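Local coordinates for protein dihydropteridine reductase (Caenorhabditis elegans, PDB 1OOE) that probably catalyses the NADH- or NADPH-dependent reduction of quinonoid dihydrobiopterin to tetrahydrobiopterin, as a homodimeric member of the short-chain dehydrogenase/reductase family, at residues A112-A115 and T116-K120; P138-I141 and G142-M145; S162-P165 and D166-V170. One frame throughout, in Å; residues are numbered along the deposited sequence. Where two conformers were deposited one is given.

Contact 1: A112-A115 and T116-K120; sequences AKLA and TTHLK
Two threonine hydroxyls converge on one backbone oxygen: Thr116 OG1 donates to Lys113 O at 2.8 Å, and Thr117 OG1 donates to the same Lys113 O at 3.0 Å. They arrive from opposite faces of the carbonyl plane, tilted out of it by 30° and 27° respectively, and Thr117 N adds a weak bond of its own. The first torsion of Thr116 (chi1 61°) explains its share, since OG1 is tucked between the backbone N and the carbonyl carbon while CG2 is turned back over the preceding turn, 3.4 Å from Ala112 O. A valine in place of Thr116 would probably leave Lys113 O with a hydroxyl donor on one face alone. This is the C-terminal turn of helix 93-118, in the Rossmann-type fold of the short-chain dehydrogenases. Thr116 N bonds Ala112 O at 3.0 Å and His118 N bonds Leu114 O at 2.7 Å. Leu119 is the first residue to leave helical geometry, yet its N still reaches Ala115 O at 2.9 Å, and its CB lies 4.1 Å from Ala115 CB. Further round the helix, Leu114 and His118 pass at a slant, with Leu114 CD2 4.1 Å from His118 CD2, and Thr117 CG2 rests above one face of the imidazole, offset toward its rim. The Lys113 chain is bent at its second torsion, and its NZ bonds Ser90 O of the second subunit.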
loop_
_atom_site.group_PDB
_atom_site.type_symbol
_atom_site.label_atom_id
_atom_site.label_comp_id
_atom_site.label_asym_id
_atom_site.label_seq_id
_atom_site.Cartn_x
_atom_site.Cartn_y
_atom_site.Cartn_z
ATOM N N ALA A 112 12.946 -0.554 7.513
ATOM C CA ALA A 112 12.341 -0.671 8.838
ATOM C C ALA A 112 12.877 -1.910 9.554
ATOM O O ALA A 112 13.211 -1.853 10.735
ATOM C CB ALA A 112 10.815 -0.746 8.722
ATOM N N LYS A 113 12.956 -3.029 8.837
ATOM C CA LYS A 113 13.468 -4.270 9.418
ATOM C C LYS A 113 14.898 -4.054 9.911
ATOM O O LYS A 113 15.276 -4.537 10.982
ATOM C CB LYS A 113 13.445 -5.399 8.376
ATOM C CG LYS A 113 13.853 -6.769 8.930
ATOM C CD LYS A 113 12.884 -7.251 10.005
ATOM C CE LYS A 113 13.345 -8.564 10.622
ATOM N NZ LYS A 113 12.327 -9.118 11.555
ATOM N N LEU A 114 15.696 -3.334 9.126
ATOM C CA LEU A 114 17.077 -3.056 9.509
ATOM C C LEU A 114 17.115 -2.244 10.800
ATOM O O LEU A 114 17.947 -2.489 11.673
ATOM C CB LEU A 114 17.798 -2.291 8.392
ATOM C CG LEU A 114 18.175 -3.111 7.157
ATOM C CD1 LEU A 114 18.593 -2.186 6.014
ATOM C CD2 LEU A 114 19.300 -4.066 7.514
ATOM N N ALA A 115 16.199 -1.288 10.923
ATOM C CA ALA A 115 16.138 -0.434 12.106
ATOM C C ALA A 115 15.797 -1.203 13.379
ATOM O O ALA A 115 16.397 -0.974 14.429
ATOM C CB ALA A 115 15.121 0.682 11.886
ATOM N N THR A 116 14.828 -2.107 13.297
ATOM C CA THR A 116 14.440 -2.880 14.469
ATOM C C THR A 116 15.603 -3.748 14.927
ATOM O O THR A 116 15.703 -4.104 16.101
ATOM C CB THR A 116 13.217 -3.781 14.179
ATOM O OG1 THR A 116 13.536 -4.708 13.134
ATOM C CG2 THR A 116 12.026 -2.938 13.756
ATOM N N THR A 117 16.497 -4.054 13.993
ATOM C CA THR A 117 17.654 -4.891 14.270
ATOM C C THR A 117 18.913 -4.131 14.685
ATOM O O THR A 117 19.584 -4.495 15.653
ATOM C CB THR A 117 18.047 -5.736 13.028
ATOM O OG1 THR A 117 16.914 -6.471 12.545
ATOM C CG2 THR A 117 19.161 -6.704 13.385
ATOM N N HIS A 118 19.217 -3.063 13.956
ATOM C CA HIS A 118 20.446 -2.315 14.177
ATOM C C HIS A 118 20.408 -0.886 14.712
ATOM O O HIS A 118 21.455 -0.343 15.053
ATOM C CB HIS A 118 21.231 -2.313 12.866
ATOM C CG HIS A 118 21.464 -3.681 12.305
ATOM N ND1 HIS A 118 22.335 -4.579 12.880
ATOM C CD2 HIS A 118 20.927 -4.311 11.233
ATOM C CE1 HIS A 118 22.327 -5.704 12.188
ATOM N NE2 HIS A 118 21.481 -5.568 11.182
ATOM N N LEU A 119 19.235 -0.273 14.784
ATOM C CA LEU A 119 19.153 1.106 15.261
ATOM C C LEU A 119 19.316 1.226 16.778
ATOM O O LEU A 119 18.681 0.497 17.538
ATOM C CB LEU A 119 17.820 1.727 14.834
ATOM C CG LEU A 119 17.623 3.235 15.022
ATOM C CD1 LEU A 119 18.564 4.028 14.109
ATOM C CD2 LEU A 119 16.174 3.581 14.698
ATOM N N LYS A 120 20.175 2.146 17.209
ATOM C CA LYS A 120 20.410 2.364 18.637
ATOM C C LYS A 120 19.160 2.943 19.291
ATOM O O LYS A 120 18.342 3.593 18.630
ATOM C CB LYS A 120 21.561 3.354 18.850
ATOM C CG LYS A 120 21.217 4.760 18.334
ATOM C CD LYS A 120 22.026 5.861 19.007
ATOM C CE LYS A 120 21.769 7.217 18.367
ATOM N NZ LYS A 120 22.625 8.278 18.966
HETATM O O HOH W 1 17.563 -1.967 17.125
#

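Contact 2: P138-I141 and G142-M145; sequences PSMI and GYGM
Met140 meets Tyr143 at the N-cap of helix 141-158, the helix that follows the loop after strand 123-128 in this short-chain dehydrogenase/reductase fold. Tyr143 lies at the head of a Tyr-x-x-x-Lys sequence, consistent with the signature of the family. The Met140 and Tyr143 side chains run alongside each other and point the same way. The sulfur makes a Met-aromatic contact, with Met140 SD 5.1 Å from the centroid of the Tyr143 ring and 57° off the ring normal, an oblique approach. Between the two side chains the nearest touch comes from the methyl beyond it, as Met140 CE lies 3.6 Å from Tyr143 CD2. Tyr143 keeps CG anti to its own nitrogen (chi1 -178°), which carries the ring out beside the thioether. Trp83 packs edge-to-face with the same tyrosine. The backbone of Met140 starts the helical bonding: its O accepts from Gly144 N at 3.0 Å and also from Thr137 OG1, so that two donors hold this first carbonyl. Next in sequence, Ile141 O accepts from Met145 N at 2.9 Å. Leu153 of the second subunit packs on both Ile141 and Met145. Within the turn, Ile141 CG2 lies 4.3 Å from Met145 CG, and that same CG closes to 3.2 Å from Ile141 O.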
loop_
_atom_site.group_PDB
_atom_site.type_symbol
_atom_site.label_atom_id
_atom_site.label_comp_id
_atom_site.label_asym_id
_atom_site.label_seq_id
_atom_site.Cartn_x
_atom_site.Cartn_y
_atom_site.Cartn_z
ATOM N N PRO A 138 -5.701 9.830 -9.424
ATOM C CA PRO A 138 -6.230 9.109 -10.587
ATOM C C PRO A 138 -5.303 8.965 -11.800
ATOM O O PRO A 138 -5.450 8.021 -12.578
ATOM C CB PRO A 138 -7.506 9.883 -10.922
ATOM C CG PRO A 138 -7.183 11.279 -10.470
ATOM C CD PRO A 138 -6.505 11.030 -9.140
ATOM N N SER A 139 -4.360 9.891 -11.968
ATOM C CA SER A 139 -3.448 9.829 -13.110
ATOM C C SER A 139 -2.199 8.984 -12.856
ATOM O O SER A 139 -1.437 8.711 -13.779
ATOM C CB SER A 139 -3.021 11.237 -13.535
ATOM O OG SER A 139 -2.094 11.794 -12.620
ATOM N N MET A 140 -1.997 8.576 -11.606
ATOM C CA MET A 140 -0.844 7.761 -11.226
ATOM C C MET A 140 -1.248 6.917 -10.023
ATOM O O MET A 140 -0.676 7.028 -8.938
ATOM C CB MET A 140 0.355 8.659 -10.883
ATOM C CG MET A 140 0.030 9.817 -9.942
ATOM S SD MET A 140 1.452 10.920 -9.757
ATOM C CE MET A 140 1.275 11.443 -8.069
ATOM N N ILE A 141 -2.245 6.069 -10.246
ATOM C CA ILE A 141 -2.807 5.210 -9.213
ATOM C C ILE A 141 -1.827 4.291 -8.488
ATOM O O ILE A 141 -1.880 4.186 -7.262
ATOM C CB ILE A 141 -3.984 4.394 -9.799
ATOM C CG1 ILE A 141 -5.074 5.367 -10.264
ATOM C CG2 ILE A 141 -4.541 3.431 -8.759
ATOM C CD1 ILE A 141 -6.314 4.712 -10.865
ATOM N N GLY A 142 -0.936 3.637 -9.228
ATOM C CA GLY A 142 0.032 2.746 -8.602
ATOM C C GLY A 142 0.974 3.482 -7.664
ATOM O O GLY A 142 1.225 3.041 -6.537
ATOM N N TYR A 143 1.504 4.606 -8.130
ATOM C CA TYR A 143 2.407 5.414 -7.318
ATOM C C TYR A 143 1.660 5.820 -6.050
ATOM O O TYR A 143 2.186 5.719 -4.938
ATOM C CB TYR A 143 2.827 6.663 -8.097
ATOM C CG TYR A 143 3.804 7.559 -7.365
ATOM C CD1 TYR A 143 5.120 7.156 -7.143
ATOM C CD2 TYR A 143 3.411 8.814 -6.908
ATOM C CE1 TYR A 143 6.024 7.989 -6.486
ATOM C CE2 TYR A 143 4.303 9.655 -6.250
ATOM C CZ TYR A 143 5.610 9.235 -6.046
ATOM O OH TYR A 143 6.501 10.072 -5.411
ATOM N N GLY A 144 0.423 6.276 -6.226
ATOM C CA GLY A 144 -0.386 6.695 -5.093
ATOM C C GLY A 144 -0.574 5.597 -4.062
ATOM O O GLY A 144 -0.398 5.842 -2.867
ATOM N N MET A 145 -0.934 4.399 -4.524
ATOM C CA MET A 145 -1.149 3.237 -3.653
ATOM C C MET A 145 0.094 2.871 -2.862
ATOM O O MET A 145 0.038 2.647 -1.650
ATOM C CB MET A 145 -1.510 1.997 -4.467
ATOM C CG MET A 145 -2.849 1.992 -5.134
ATOM S SD MET A 145 -3.227 0.279 -5.511
ATOM C CE MET A 145 -2.186 -0.032 -6.918
#

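Contact 3: S162-P165 and D166-V170; sequences SGLP and DNSAV
Pro165 and Ser168 form the ends of a tight surface turn in the loop between helix 141-158 and strand 169-175. The evidence is a doubly used carbonyl: Pro165 O accepts from Ser168 N at 3.2 Å and, more closely, from Ser168 OG at 2.6 Å. The backbone N-H comes in above the carbonyl plane, 37° out of it, whereas the hydroxyl is tilted less. Ser168 OG can return to the chain that precedes it because it sits between its own backbone N and carbonyl carbon (chi1 64°). There Ser168 OG also lies against the proline ring, 3.7 Å from Pro165 CG, and 3.5 Å from Leu164 CB. Leu164 CD1 approaches Val170 CB of the strand at 4.3 Å; Leu157 of helix 141-158 packs on the same leucine. A water donates to Leu164 O at 2.8 Å and, weakly, to Asp166 OD1. Asp166 is extended, with psi 141°, and Asn167 has positive phi, as the third position of the turn requires. Together with the Ser168 N to Pro165 O bond, this fits a type II beta turn, placed here at the helix-to-strand return of a beta-alpha-beta unit in the Rossmann-type fold.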
loop_
_atom_site.group_PDB
_atom_site.type_symbol
_atom_site.label_atom_id
_atom_site.label_comp_id
_atom_site.label_asym_id
_atom_site.label_seq_id
_atom_site.Cartn_x
_atom_site.Cartn_y
_atom_site.Cartn_z
ATOM N N SER A 162 5.963 -1.740 17.978
ATOM C CA SER A 162 6.055 -1.931 16.535
ATOM C C SER A 162 7.326 -2.709 16.220
ATOM O O SER A 162 7.456 -3.306 15.154
ATOM C CB SER A 162 6.136 -0.584 15.835
ATOM O OG SER A 162 7.405 -0.000 16.081
ATOM N N GLY A 163 8.274 -2.681 17.152
ATOM C CA GLY A 163 9.530 -3.372 16.944
ATOM C C GLY A 163 10.715 -2.421 16.961
ATOM O O GLY A 163 11.859 -2.853 17.100
ATOM N N LEU A 164 10.451 -1.127 16.806
ATOM C CA LEU A 164 11.532 -0.146 16.830
ATOM C C LEU A 164 12.044 -0.026 18.259
ATOM O O LEU A 164 11.299 -0.246 19.212
ATOM C CB LEU A 164 11.047 1.218 16.327
ATOM C CG LEU A 164 10.736 1.293 14.827
ATOM C CD1 LEU A 164 10.383 2.723 14.451
ATOM C CD2 LEU A 164 11.940 0.809 14.022
ATOM N N PRO A 165 13.326 0.322 18.427
ATOM C CA PRO A 165 13.891 0.452 19.774
ATOM C C PRO A 165 13.307 1.595 20.595
ATOM O O PRO A 165 12.738 2.544 20.054
ATOM C CB PRO A 165 15.386 0.617 19.504
ATOM C CG PRO A 165 15.416 1.328 18.196
ATOM C CD PRO A 165 14.341 0.617 17.399
ATOM N N ASP A 166 13.452 1.492 21.911
ATOM C CA ASP A 166 12.935 2.509 22.818
ATOM C C ASP A 166 13.479 3.898 22.534
ATOM O O ASP A 166 14.656 4.066 22.199
ATOM C CB ASP A 166 13.264 2.148 24.269
ATOM C CG ASP A 166 12.598 0.867 24.718
ATOM O OD1 ASP A 166 11.379 0.720 24.492
ATOM O OD2 ASP A 166 13.295 0.011 25.308
ATOM N N ASN A 167 12.606 4.891 22.669
ATOM C CA ASN A 167 12.976 6.286 22.481
ATOM C C ASN A 167 13.347 6.677 21.053
ATOM O O ASN A 167 13.766 7.809 20.814
ATOM C CB ASN A 167 14.129 6.635 23.427
ATOM C CG ASN A 167 13.768 6.420 24.890
ATOM O OD1 ASN A 167 14.632 6.125 25.717
ATOM N ND2 ASN A 167 12.491 6.579 25.214
ATOM N N SER A 168 13.200 5.755 20.106
ATOM C CA SER A 168 13.528 6.071 18.717
ATOM C C SER A 168 12.355 6.774 18.045
ATOM O O SER A 168 11.240 6.789 18.568
ATOM C CB SER A 168 13.874 4.799 17.936
ATOM O OG SER A 168 12.760 3.928 17.845
ATOM N N ALA A 169 12.612 7.357 16.880
ATOM C CA ALA A 169 11.562 8.052 16.147
ATOM C C ALA A 169 11.628 7.706 14.673
ATOM O O ALA A 169 12.695 7.382 14.151
ATOM C CB ALA A 169 11.710 9.563 16.322
ATOM N N VAL A 170 10.473 7.751 14.017
ATOM C CA VAL A 170 10.396 7.519 12.581
ATOM C C VAL A 170 9.823 8.813 11.999
ATOM O O VAL A 170 8.837 9.351 12.515
ATOM C CB VAL A 170 9.483 6.309 12.223
ATOM C CG1 VAL A 170 8.089 6.503 12.791
ATOM C CG2 VAL A 170 9.426 6.135 10.716
HETATM O O HOH W 2 11.452 -1.243 21.866
#

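How the contacts relate
From the N terminus, the contacts follow in series, none nested or crossing. Contact 1 ends helix 93-118 and passes into the short strand 119-120, ahead of strand 123-128. Contact 2 then opens helix 141-158; as helix ends, neither closes a long loop. Contact 3 closes a four-residue turn between that helix and strand 169-175. Contacts 1 and 3 touch: Thr116 CG2 lies 3.3 Å from Gly163 O, and Leu119 O lies 3.4 Å from Pro165 CG. The end of helix 93-118 thus packs on the turn that leads into strand 169-175. Contact 2 stands apart, its nearest atoms about 15 Å from contact 1 and 16 Å from contact 3. All three reach the second subunit.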